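Local coordinates for protein 2-hydroxyisobutyryl-CoA mutase large subunit (Aquincola tertiaricarbonis, PDB 4R3U) that catalyses, together with its small cobalamin-binding subunit, the isomerization of 2-hydroxyisobutyryl-CoA to (S)-3-hydroxybutyryl-CoA and back, at residues E423-T426 against T427-K431; F307-V310 against A311-A315; F55-Q58 against R59-A63. All coordinates share one frame; numbering follows the deposited sequence.

Interaction 1: residues E423-T426 against T427-K431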
ATOM      1  N   GLU A 423       9.063  -7.340 -18.367  1.00 24.51           N
ATOM      2  CA  GLU A 423       9.106  -8.185 -19.566  1.00 24.34           C
ATOM      3  C   GLU A 423      10.224  -9.224 -19.580  1.00 28.83           C
ATOM      4  O   GLU A 423       9.964 -10.376 -19.921  1.00 28.87           O
ATOM      5  CB  GLU A 423       9.011  -7.385 -20.874  1.00 25.85           C
ATOM      6  CG  GLU A 423       7.692  -6.642 -21.077  1.00 26.85           C
ATOM      7  CD  GLU A 423       6.368  -7.389 -21.078  1.00 35.82           C
ATOM      8  OE1 GLU A 423       6.350  -8.633 -20.948  1.00 33.39           O
ATOM      9  OE2 GLU A 423       5.330  -6.704 -21.207  1.00 31.98           O
ATOM     10  N   ALA A 424      11.439  -8.841 -19.139  1.00 25.79           N
ATOM     11  CA  ALA A 424      12.608  -9.716 -19.033  1.00 25.82           C
ATOM     12  C   ALA A 424      12.389 -10.769 -17.957  1.00 30.65           C
ATOM     13  O   ALA A 424      12.683 -11.947 -18.183  1.00 31.06           O
ATOM     14  CB  ALA A 424      13.848  -8.892 -18.718  1.00 27.17           C
ATOM     15  N   LEU A 425      11.837 -10.351 -16.791  1.00 28.19           N
ATOM     16  CA  LEU A 425      11.524 -11.258 -15.691  1.00 28.56           C
ATOM     17  C   LEU A 425      10.391 -12.226 -16.057  1.00 29.88           C
ATOM     18  O   LEU A 425      10.500 -13.412 -15.730  1.00 29.37           O
ATOM     19  CB  LEU A 425      11.210 -10.463 -14.409  1.00 28.65           C
ATOM     20  CG  LEU A 425      11.418 -11.185 -13.063  1.00 34.39           C
ATOM     21  CD1 LEU A 425      12.795 -11.913 -12.988  1.00 35.41           C
ATOM     22  CD2 LEU A 425      11.246 -10.219 -11.909  1.00 35.38           C
ATOM     23  N   THR A 426       9.330 -11.732 -16.775  1.00 24.51           N
ATOM     24  CA  THR A 426       8.227 -12.570 -17.276  1.00 24.89           C
ATOM     25  C   THR A 426       8.830 -13.683 -18.165  1.00 31.14           C
ATOM     26  O   THR A 426       8.492 -14.864 -18.009  1.00 29.58           O
ATOM     27  CB  THR A 426       7.212 -11.722 -18.079  1.00 30.28           C
ATOM     28  OG1 THR A 426       6.663 -10.703 -17.236  1.00 27.28           O
ATOM     29  CG2 THR A 426       6.101 -12.564 -18.723  1.00 25.07           C
ATOM     30  N   THR A 427       9.764 -13.292 -19.058  1.00 29.57           N
ATOM     31  CA  THR A 427      10.429 -14.231 -19.971  1.00 30.86           C
ATOM     32  C   THR A 427      11.349 -15.248 -19.256  1.00 33.77           C
ATOM     33  O   THR A 427      11.407 -16.412 -19.668  1.00 33.74           O
ATOM     34  CB  THR A 427      11.022 -13.473 -21.170  1.00 31.44           C
ATOM     35  OG1 THR A 427       9.950 -12.793 -21.855  1.00 26.20           O
ATOM     36  CG2 THR A 427      11.769 -14.385 -22.119  1.00 25.89           C
ATOM     37  N   GLU A 428      12.051 -14.794 -18.200  1.00 30.10           N
ATOM     38  CA  GLU A 428      12.944 -15.602 -17.365  1.00 30.54           C
ATOM     39  C   GLU A 428      12.116 -16.653 -16.630  1.00 36.27           C
ATOM     40  O   GLU A 428      12.452 -17.839 -16.690  1.00 38.19           O
ATOM     41  CB  GLU A 428      13.749 -14.725 -16.386  1.00 31.44           C
ATOM     42  CG  GLU A 428      15.186 -14.504 -16.821  1.00 52.15           C
ATOM     43  CD  GLU A 428      16.049 -15.762 -16.832  1.00 82.81           C
ATOM     44  OE1 GLU A 428      16.280 -16.311 -17.935  1.00 78.13           O
ATOM     45  OE2 GLU A 428      16.482 -16.205 -15.741  1.00 69.09           O
ATOM     46  N   TYR A 429      10.982 -16.238 -16.021  1.00 31.52           N
ATOM     47  CA  TYR A 429      10.055 -17.158 -15.365  1.00 30.52           C
ATOM     48  C   TYR A 429       9.542 -18.255 -16.318  1.00 35.58           C
ATOM     49  O   TYR A 429       9.635 -19.430 -15.971  1.00 36.65           O
ATOM     50  CB  TYR A 429       8.894 -16.406 -14.676  1.00 29.72           C
ATOM     51  CG  TYR A 429       9.172 -16.211 -13.210  1.00 30.49           C
ATOM     52  CD1 TYR A 429       8.809 -17.185 -12.274  1.00 32.56           C
ATOM     53  CD2 TYR A 429       9.936 -15.132 -12.766  1.00 30.32           C
ATOM     54  CE1 TYR A 429       9.154 -17.059 -10.929  1.00 32.16           C
ATOM     55  CE2 TYR A 429      10.272 -14.988 -11.425  1.00 30.00           C
ATOM     56  CZ  TYR A 429       9.874 -15.949 -10.510  1.00 34.19           C
ATOM     57  OH  TYR A 429      10.260 -15.828  -9.202  1.00 32.74           O
ATOM     58  N   GLU A 430       9.086 -17.870 -17.533  1.00 31.62           N
ATOM     59  CA  GLU A 430       8.589 -18.757 -18.591  1.00 31.58           C
ATOM     60  C   GLU A 430       9.577 -19.905 -18.887  1.00 37.33           C
ATOM     61  O   GLU A 430       9.231 -21.074 -18.741  1.00 35.33           O
ATOM     62  CB  GLU A 430       8.308 -17.937 -19.859  1.00 33.06           C
ATOM     63  CG  GLU A 430       7.648 -18.755 -20.953  1.00 42.69           C
ATOM     64  CD  GLU A 430       7.744 -18.207 -22.358  1.00 51.18           C
ATOM     65  OE1 GLU A 430       7.202 -18.857 -23.279  1.00 52.89           O
ATOM     66  OE2 GLU A 430       8.416 -17.168 -22.553  1.00 41.12           O
ATOM     67  N   LYS A 431      10.819 -19.547 -19.252  1.00 36.73           N
ATOM     68  CA  LYS A 431      11.897 -20.475 -19.558  1.00 37.57           C
ATOM     69  C   LYS A 431      12.218 -21.387 -18.364  1.00 40.01           C
ATOM     70  O   LYS A 431      12.304 -22.605 -18.542  1.00 40.97           O
ATOM     71  CB  LYS A 431      13.137 -19.722 -20.067  1.00 41.38           C
ATOM     72  CG  LYS A 431      12.901 -19.048 -21.420  1.00 63.87           C
ATOM     73  CD  LYS A 431      14.007 -18.070 -21.803  1.00 80.68           C
ATOM     74  CE  LYS A 431      13.795 -17.442 -23.167  1.00 89.59           C
ATOM     75  NZ  LYS A 431      14.755 -16.332 -23.438  1.00 88.35           N
TER

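Interaction 2: residues F307-V310 against A311-A315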
ATOM      1  N   PHE A 307       7.508  -6.713  -8.094  1.00 19.49           N
ATOM      2  CA  PHE A 307       7.660  -6.956  -9.530  1.00 19.80           C
ATOM      3  C   PHE A 307       7.754  -8.395  -9.931  1.00 25.64           C
ATOM      4  O   PHE A 307       7.130  -8.769 -10.934  1.00 26.84           O
ATOM      5  CB  PHE A 307       8.777  -6.130 -10.142  1.00 21.69           C
ATOM      6  CG  PHE A 307       8.456  -4.658 -10.142  1.00 22.23           C
ATOM      7  CD1 PHE A 307       7.469  -4.145 -10.979  1.00 24.58           C
ATOM      8  CD2 PHE A 307       9.112  -3.790  -9.282  1.00 22.85           C
ATOM      9  CE1 PHE A 307       7.170  -2.787 -10.978  1.00 24.93           C
ATOM     10  CE2 PHE A 307       8.804  -2.437  -9.280  1.00 25.18           C
ATOM     11  CZ  PHE A 307       7.843  -1.943 -10.140  1.00 22.93           C
ATOM     12  N   GLU A 308       8.462  -9.226  -9.117  1.00 20.43           N
ATOM     13  CA  GLU A 308       8.572 -10.669  -9.349  1.00 19.60           C
ATOM     14  C   GLU A 308       7.178 -11.375  -9.408  1.00 28.03           C
ATOM     15  O   GLU A 308       6.948 -12.222 -10.270  1.00 30.30           O
ATOM     16  CB  GLU A 308       9.449 -11.286  -8.282  1.00 19.28           C
ATOM     17  CG  GLU A 308       9.422 -12.796  -8.215  1.00 13.33           C
ATOM     18  CD  GLU A 308      10.504 -13.330  -7.304  1.00 34.22           C
ATOM     19  OE1 GLU A 308      10.436 -13.076  -6.075  1.00 16.98           O
ATOM     20  OE2 GLU A 308      11.469 -13.924  -7.842  1.00 27.00           O
ATOM     21  N   GLU A 309       6.269 -11.007  -8.500  1.00 23.37           N
ATOM     22  CA  GLU A 309       4.913 -11.548  -8.409  1.00 21.87           C
ATOM     23  C   GLU A 309       4.082 -11.218  -9.626  1.00 23.63           C
ATOM     24  O   GLU A 309       3.417 -12.095 -10.130  1.00 25.08           O
ATOM     25  CB  GLU A 309       4.245 -11.093  -7.091  1.00 22.22           C
ATOM     26  CG  GLU A 309       4.868 -11.799  -5.904  1.00 24.32           C
ATOM     27  CD  GLU A 309       4.725 -13.316  -5.958  1.00 34.40           C
ATOM     28  OE1 GLU A 309       3.569 -13.795  -5.975  1.00 22.29           O
ATOM     29  OE2 GLU A 309       5.758 -14.024  -5.985  1.00 19.57           O
ATOM     30  N   VAL A 310       4.208 -10.002 -10.162  1.00 17.73           N
ATOM     31  CA  VAL A 310       3.548  -9.565 -11.397  1.00 16.62           C
ATOM     32  C   VAL A 310       4.114 -10.365 -12.603  1.00 23.98           C
ATOM     33  O   VAL A 310       3.348 -10.879 -13.420  1.00 25.79           O
ATOM     34  CB  VAL A 310       3.691  -8.028 -11.600  1.00 17.26           C
ATOM     35  CG1 VAL A 310       3.099  -7.591 -12.931  1.00 16.11           C
ATOM     36  CG2 VAL A 310       3.054  -7.252 -10.442  1.00 15.96           C
ATOM     37  N   ALA A 311       5.449 -10.490 -12.678  1.00 21.14           N
ATOM     38  CA  ALA A 311       6.144 -11.227 -13.730  1.00 22.49           C
ATOM     39  C   ALA A 311       5.682 -12.697 -13.733  1.00 29.41           C
ATOM     40  O   ALA A 311       5.451 -13.270 -14.799  1.00 30.88           O
ATOM     41  CB  ALA A 311       7.636 -11.166 -13.483  1.00 23.11           C
ATOM     42  N   LYS A 312       5.543 -13.289 -12.526  1.00 24.37           N
ATOM     43  CA  LYS A 312       5.119 -14.654 -12.282  1.00 23.28           C
ATOM     44  C   LYS A 312       3.705 -14.884 -12.817  1.00 26.44           C
ATOM     45  O   LYS A 312       3.470 -15.897 -13.472  1.00 25.80           O
ATOM     46  CB  LYS A 312       5.195 -14.927 -10.771  1.00 25.20           C
ATOM     47  CG  LYS A 312       4.920 -16.371 -10.336  1.00 27.62           C
ATOM     48  CD  LYS A 312       4.516 -16.430  -8.856  1.00 23.07           C
ATOM     49  CE  LYS A 312       3.058 -16.069  -8.683  1.00 18.75           C
ATOM     50  NZ  LYS A 312       2.708 -15.860  -7.258  1.00 18.31           N
ATOM     51  N   PHE A 313       2.764 -13.945 -12.549  1.00 23.35           N
ATOM     52  CA  PHE A 313       1.364 -14.053 -12.984  1.00 22.03           C
ATOM     53  C   PHE A 313       1.248 -14.019 -14.508  1.00 29.91           C
ATOM     54  O   PHE A 313       0.492 -14.809 -15.080  1.00 33.85           O
ATOM     55  CB  PHE A 313       0.510 -12.951 -12.349  1.00 22.07           C
ATOM     56  CG  PHE A 313       0.410 -12.920 -10.837  1.00 21.99           C
ATOM     57  CD1 PHE A 313       0.118 -14.077 -10.116  1.00 24.35           C
ATOM     58  CD2 PHE A 313       0.516 -11.715 -10.139  1.00 23.55           C
ATOM     59  CE1 PHE A 313      -0.027 -14.037  -8.722  1.00 23.70           C
ATOM     60  CE2 PHE A 313       0.405 -11.676  -8.744  1.00 24.12           C
ATOM     61  CZ  PHE A 313       0.111 -12.829  -8.049  1.00 22.53           C
ATOM     62  N   ARG A 314       2.017 -13.122 -15.165  1.00 25.62           N
ATOM     63  CA  ARG A 314       2.047 -12.950 -16.622  1.00 25.54           C
ATOM     64  C   ARG A 314       2.713 -14.142 -17.271  1.00 31.95           C
ATOM     65  O   ARG A 314       2.193 -14.666 -18.266  1.00 33.09           O
ATOM     66  CB  ARG A 314       2.719 -11.622 -17.009  1.00 22.68           C
ATOM     67  CG  ARG A 314       1.964 -10.410 -16.462  1.00 23.03           C
ATOM     68  CD  ARG A 314       2.768  -9.129 -16.538  1.00 26.94           C
ATOM     69  NE  ARG A 314       2.576  -8.437 -17.814  1.00 33.79           N
ATOM     70  CZ  ARG A 314       3.429  -8.474 -18.831  1.00 37.57           C
ATOM     71  NH1 ARG A 314       4.555  -9.177 -18.740  1.00 21.61           N
ATOM     72  NH2 ARG A 314       3.165  -7.805 -19.948  1.00 20.32           N
ATOM     73  N   ALA A 315       3.811 -14.639 -16.661  1.00 29.80           N
ATOM     74  CA  ALA A 315       4.510 -15.856 -17.121  1.00 30.16           C
ATOM     75  C   ALA A 315       3.595 -17.075 -17.042  1.00 30.65           C
ATOM     76  O   ALA A 315       3.558 -17.853 -17.975  1.00 32.11           O
ATOM     77  CB  ALA A 315       5.767 -16.093 -16.298  1.00 30.46           C
TER

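Interaction 3: residues F55-Q58 against R59-A63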
ATOM      1  N   PHE A  55      15.942 -14.961  -8.185  1.00 28.23           N
ATOM      2  CA  PHE A  55      16.287 -14.672  -9.572  1.00 28.46           C
ATOM      3  C   PHE A  55      17.219 -13.476  -9.541  1.00 33.86           C
ATOM      4  O   PHE A  55      16.883 -12.479  -8.894  1.00 33.45           O
ATOM      5  CB  PHE A  55      15.029 -14.325 -10.384  1.00 28.97           C
ATOM      6  CG  PHE A  55      14.325 -15.488 -11.023  1.00 29.76           C
ATOM      7  CD1 PHE A  55      13.904 -16.567 -10.265  1.00 30.30           C
ATOM      8  CD2 PHE A  55      14.031 -15.478 -12.386  1.00 33.11           C
ATOM      9  CE1 PHE A  55      13.245 -17.641 -10.856  1.00 31.41           C
ATOM     10  CE2 PHE A  55      13.345 -16.542 -12.978  1.00 35.72           C
ATOM     11  CZ  PHE A  55      12.954 -17.616 -12.206  1.00 33.12           C
ATOM     12  N   PRO A  56      18.412 -13.555 -10.168  1.00 31.62           N
ATOM     13  CA  PRO A  56      19.308 -12.383 -10.164  1.00 30.96           C
ATOM     14  C   PRO A  56      18.728 -11.231 -10.998  1.00 35.57           C
ATOM     15  O   PRO A  56      18.158 -11.447 -12.082  1.00 35.18           O
ATOM     16  CB  PRO A  56      20.619 -12.924 -10.740  1.00 33.38           C
ATOM     17  CG  PRO A  56      20.240 -14.110 -11.546  1.00 37.69           C
ATOM     18  CD  PRO A  56      18.979 -14.678 -10.952  1.00 33.39           C
ATOM     19  N   VAL A  57      18.854  -9.999 -10.464  1.00 31.46           N
ATOM     20  CA  VAL A  57      18.366  -8.791 -11.124  1.00 29.77           C
ATOM     21  C   VAL A  57      19.487  -7.846 -11.550  1.00 33.15           C
ATOM     22  O   VAL A  57      20.516  -7.751 -10.863  1.00 33.28           O
ATOM     23  CB  VAL A  57      17.236  -8.068 -10.357  1.00 32.08           C
ATOM     24  CG1 VAL A  57      16.027  -8.968 -10.205  1.00 30.70           C
ATOM     25  CG2 VAL A  57      17.705  -7.545  -8.996  1.00 31.78           C
ATOM     26  N   GLN A  58      19.302  -7.181 -12.713  1.00 28.04           N
ATOM     27  CA  GLN A  58      20.263  -6.193 -13.215  1.00 28.63           C
ATOM     28  C   GLN A  58      19.990  -4.824 -12.523  1.00 31.13           C
ATOM     29  O   GLN A  58      18.883  -4.602 -12.024  1.00 28.28           O
ATOM     30  CB  GLN A  58      20.134  -6.022 -14.743  1.00 30.81           C
ATOM     31  CG  GLN A  58      20.430  -7.300 -15.574  1.00 43.36           C
ATOM     32  CD  GLN A  58      20.017  -7.186 -17.032  1.00 47.38           C
ATOM     33  OE1 GLN A  58      19.755  -6.108 -17.559  1.00 48.42           O
ATOM     34  NE2 GLN A  58      19.933  -8.293 -17.720  1.00 36.78           N
ATOM     35  N   ARG A  59      21.002  -3.912 -12.508  1.00 27.06           N
ATOM     36  CA  ARG A  59      20.906  -2.559 -11.971  1.00 26.14           C
ATOM     37  C   ARG A  59      19.740  -1.830 -12.637  1.00 32.14           C
ATOM     38  O   ARG A  59      18.950  -1.175 -11.952  1.00 33.32           O
ATOM     39  CB  ARG A  59      22.232  -1.804 -12.187  1.00 25.90           C
ATOM     40  CG  ARG A  59      22.223  -0.324 -11.778  1.00 28.43           C
ATOM     41  CD  ARG A  59      23.595   0.328 -11.897  1.00 33.53           C
ATOM     42  NE  ARG A  59      24.577  -0.338 -11.041  1.00 30.07           N
ATOM     43  CZ  ARG A  59      25.496  -1.205 -11.464  1.00 46.15           C
ATOM     44  NH1 ARG A  59      25.623  -1.471 -12.760  1.00 40.57           N
ATOM     45  NH2 ARG A  59      26.304  -1.797 -10.597  1.00 30.60           N
ATOM     46  N   THR A  60      19.632  -1.970 -13.974  1.00 29.92           N
ATOM     47  CA  THR A  60      18.578  -1.411 -14.819  1.00 29.28           C
ATOM     48  C   THR A  60      18.377  -2.310 -16.041  1.00 36.31           C
ATOM     49  O   THR A  60      19.283  -3.065 -16.417  1.00 39.60           O
ATOM     50  CB  THR A  60      18.839   0.086 -15.142  1.00 32.97           C
ATOM     51  OG1 THR A  60      17.606   0.804 -15.116  1.00 27.20           O
ATOM     52  CG2 THR A  60      19.590   0.313 -16.480  1.00 30.81           C
ATOM     53  N   TYR A  61      17.189  -2.229 -16.645  1.00 31.69           N
ATOM     54  CA  TYR A  61      16.827  -2.975 -17.844  1.00 32.27           C
ATOM     55  C   TYR A  61      16.527  -1.973 -18.987  1.00 37.56           C
ATOM     56  O   TYR A  61      15.915  -0.923 -18.755  1.00 36.59           O
ATOM     57  CB  TYR A  61      15.628  -3.919 -17.567  1.00 32.27           C
ATOM     58  CG  TYR A  61      15.954  -5.077 -16.648  1.00 33.01           C
ATOM     59  CD1 TYR A  61      16.064  -4.891 -15.270  1.00 34.34           C
ATOM     60  CD2 TYR A  61      16.122  -6.365 -17.147  1.00 34.03           C
ATOM     61  CE1 TYR A  61      16.399  -5.948 -14.421  1.00 35.27           C
ATOM     62  CE2 TYR A  61      16.427  -7.436 -16.301  1.00 34.49           C
ATOM     63  CZ  TYR A  61      16.559  -7.224 -14.937  1.00 39.01           C
ATOM     64  OH  TYR A  61      16.885  -8.271 -14.111  1.00 38.90           O
ATOM     65  N   THR A  62      17.006  -2.277 -20.198  1.00 34.25           N
ATOM     66  CA  THR A  62      16.795  -1.454 -21.391  1.00 34.69           C
ATOM     67  C   THR A  62      16.021  -2.279 -22.413  1.00 40.24           C
ATOM     68  O   THR A  62      15.716  -3.448 -22.145  1.00 39.24           O
ATOM     69  CB  THR A  62      18.125  -0.932 -21.942  1.00 43.16           C
ATOM     70  OG1 THR A  62      18.936  -2.034 -22.407  1.00 46.36           O
ATOM     71  CG2 THR A  62      18.873  -0.063 -20.921  1.00 37.08           C
ATOM     72  N   ALA A  63      15.705  -1.689 -23.584  1.00 38.44           N
ATOM     73  CA  ALA A  63      14.977  -2.403 -24.638  1.00 38.94           C
ATOM     74  C   ALA A  63      15.781  -3.577 -25.182  1.00 40.99           C
ATOM     75  O   ALA A  63      15.180  -4.545 -25.657  1.00 41.61           O
ATOM     76  CB  ALA A  63      14.620  -1.453 -25.760  1.00 41.13           C
TER

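Interaction 1: residues E423-T426 against T427-K431
The ring of Y429 takes the carbonyl oxygen of L425 at its edge, in the ring plane, with Y429 CD2 3.5 Å from L425 O. Beyond these two segments the same ring stacks with F55, and its hydroxyl continues to E308, a polar tie at the far end. These residues make about two and a half turns near the start of helix 420-442, and they meet through i to i+4 spacing. L425 O also accepts Y429 N, at 2.9 Å and nearly straight (N-H...O 170°), so one oxygen serves the backbone bond and touches the aromatic edge. Alongside, L425 CG comes within 4.2 Å of Y429 CD2, a loose apolar touch. E430 stretches another way: CG lies anti to the backbone N (chi1 -174°) and the chain stays extended, carrying its carboxylate to salt bridges with K322 and R318 of helix 306-327, the helix on which L425 and T426 also pack, both at A311. The next rung of the backbone ladder is E430 N to T426 O, 3.1 Å. On the T427 side, the hydroxyl bonds to R318, while T427 N gives its hydrogen to E423 O at 3.0 Å.

Interaction 2: residues F307-V310 against A311-A315
F307 and A311 start a regular helical ladder: A311 N bonds F307 O at 3.0 Å, and K312, F313 and R314 repeat the i to i+4 pattern onto E308, E309 and V310. These residues lie in the first half of helix 306-327, the helix of a beta-alpha-beta unit between strands 298-302 and 340-344. Their main side-chain contact is the i to i+3 salt bridge of E309 with K312. The two chains run side by side and point the same way, bringing K312 NZ to E309 OE1 at 2.6 Å. The ammonium comes to the syn side of the carboxylate, 28° out of its plane. The bend of K312 at chi3 (80°) curls its end back to this position. F313 turns a face to E309 O, the same oxygen that accepts F313 N, and its ring also stacks with F340. On another side of the helix, V310 CG1 lies anti to the backbone N (chi1 176°) and packs along R314, 3.9 Å from CD, while the guanidinium goes on to E423 and D414. With E267 and V301 O as further partners of K312 NZ, and Q303 N bonded to E309 OE1, the buried ammonium has two carboxylates and a carbonyl around it, an arrangement that probably keeps the lysine charged and ties the helix to the end of strand 298-302.

Interaction 3: residues F55-Q58 against R59-A63
Just past the short, weakly bonded strand at about 56-57, antiparallel to 49-50, the chain turns through Q58 and R59, and Y61 folds back against V57 and Q58. Its chi1 of -69° sets CG beside the backbone N, and the ring returns along the turn far enough for its hydroxyl to reach the main chain. There Y61 OH accepts Q58 N at 3.0 Å, with an N-H...O angle of 164°. Q58 lies over a face of the ring in two ways. Its CB makes a CH-pi contact over the face, 4.0 Å from the ring centroid of Y61, and its amide plane lies only 10° from the ring plane, stacked, with Q58 CD 3.7 Å from Y61 CE2. A leucine in place of Y61 would probably leave Q58 N without its hydroxyl acceptor and the Q58 amide without a flat surface to lie on. The turn also belongs to the contact between the two large subunits: V412 of the second subunit packs on V57 and Y61, and T60 OG1 bonds to I413 O of that subunit. The R59 guanidinium forms a salt bridge with E44. On the strand side, the phenol oxygen of Y61 nestles against the backbone, with Y61 OH 3.4 Å from V57 CA and 3.8 Å from V57 CB.

In the fold
Along the chain, interaction 3 comes first, then interaction 2, then interaction 1, yet in space interaction 1 is the one that touches both others, the three centres forming a roughly right-angled triangle. Its centre is about 8 Å from that of interaction 2 and about 12 Å from that of interaction 3, while the centres of interactions 2 and 3 are about 15 Å apart and the two do not touch. Helix 420-442 is the common element: one flank packs on helix 306-327 of the TIM barrel, where A315 CB sits 3.5 Å from Y429 CB, and another receives the N-terminal segment, with A424 CB 3.7 Å from Y61 CD2. Packing thus runs from a barrel helix to the turn at 55-63 that meets the second subunit.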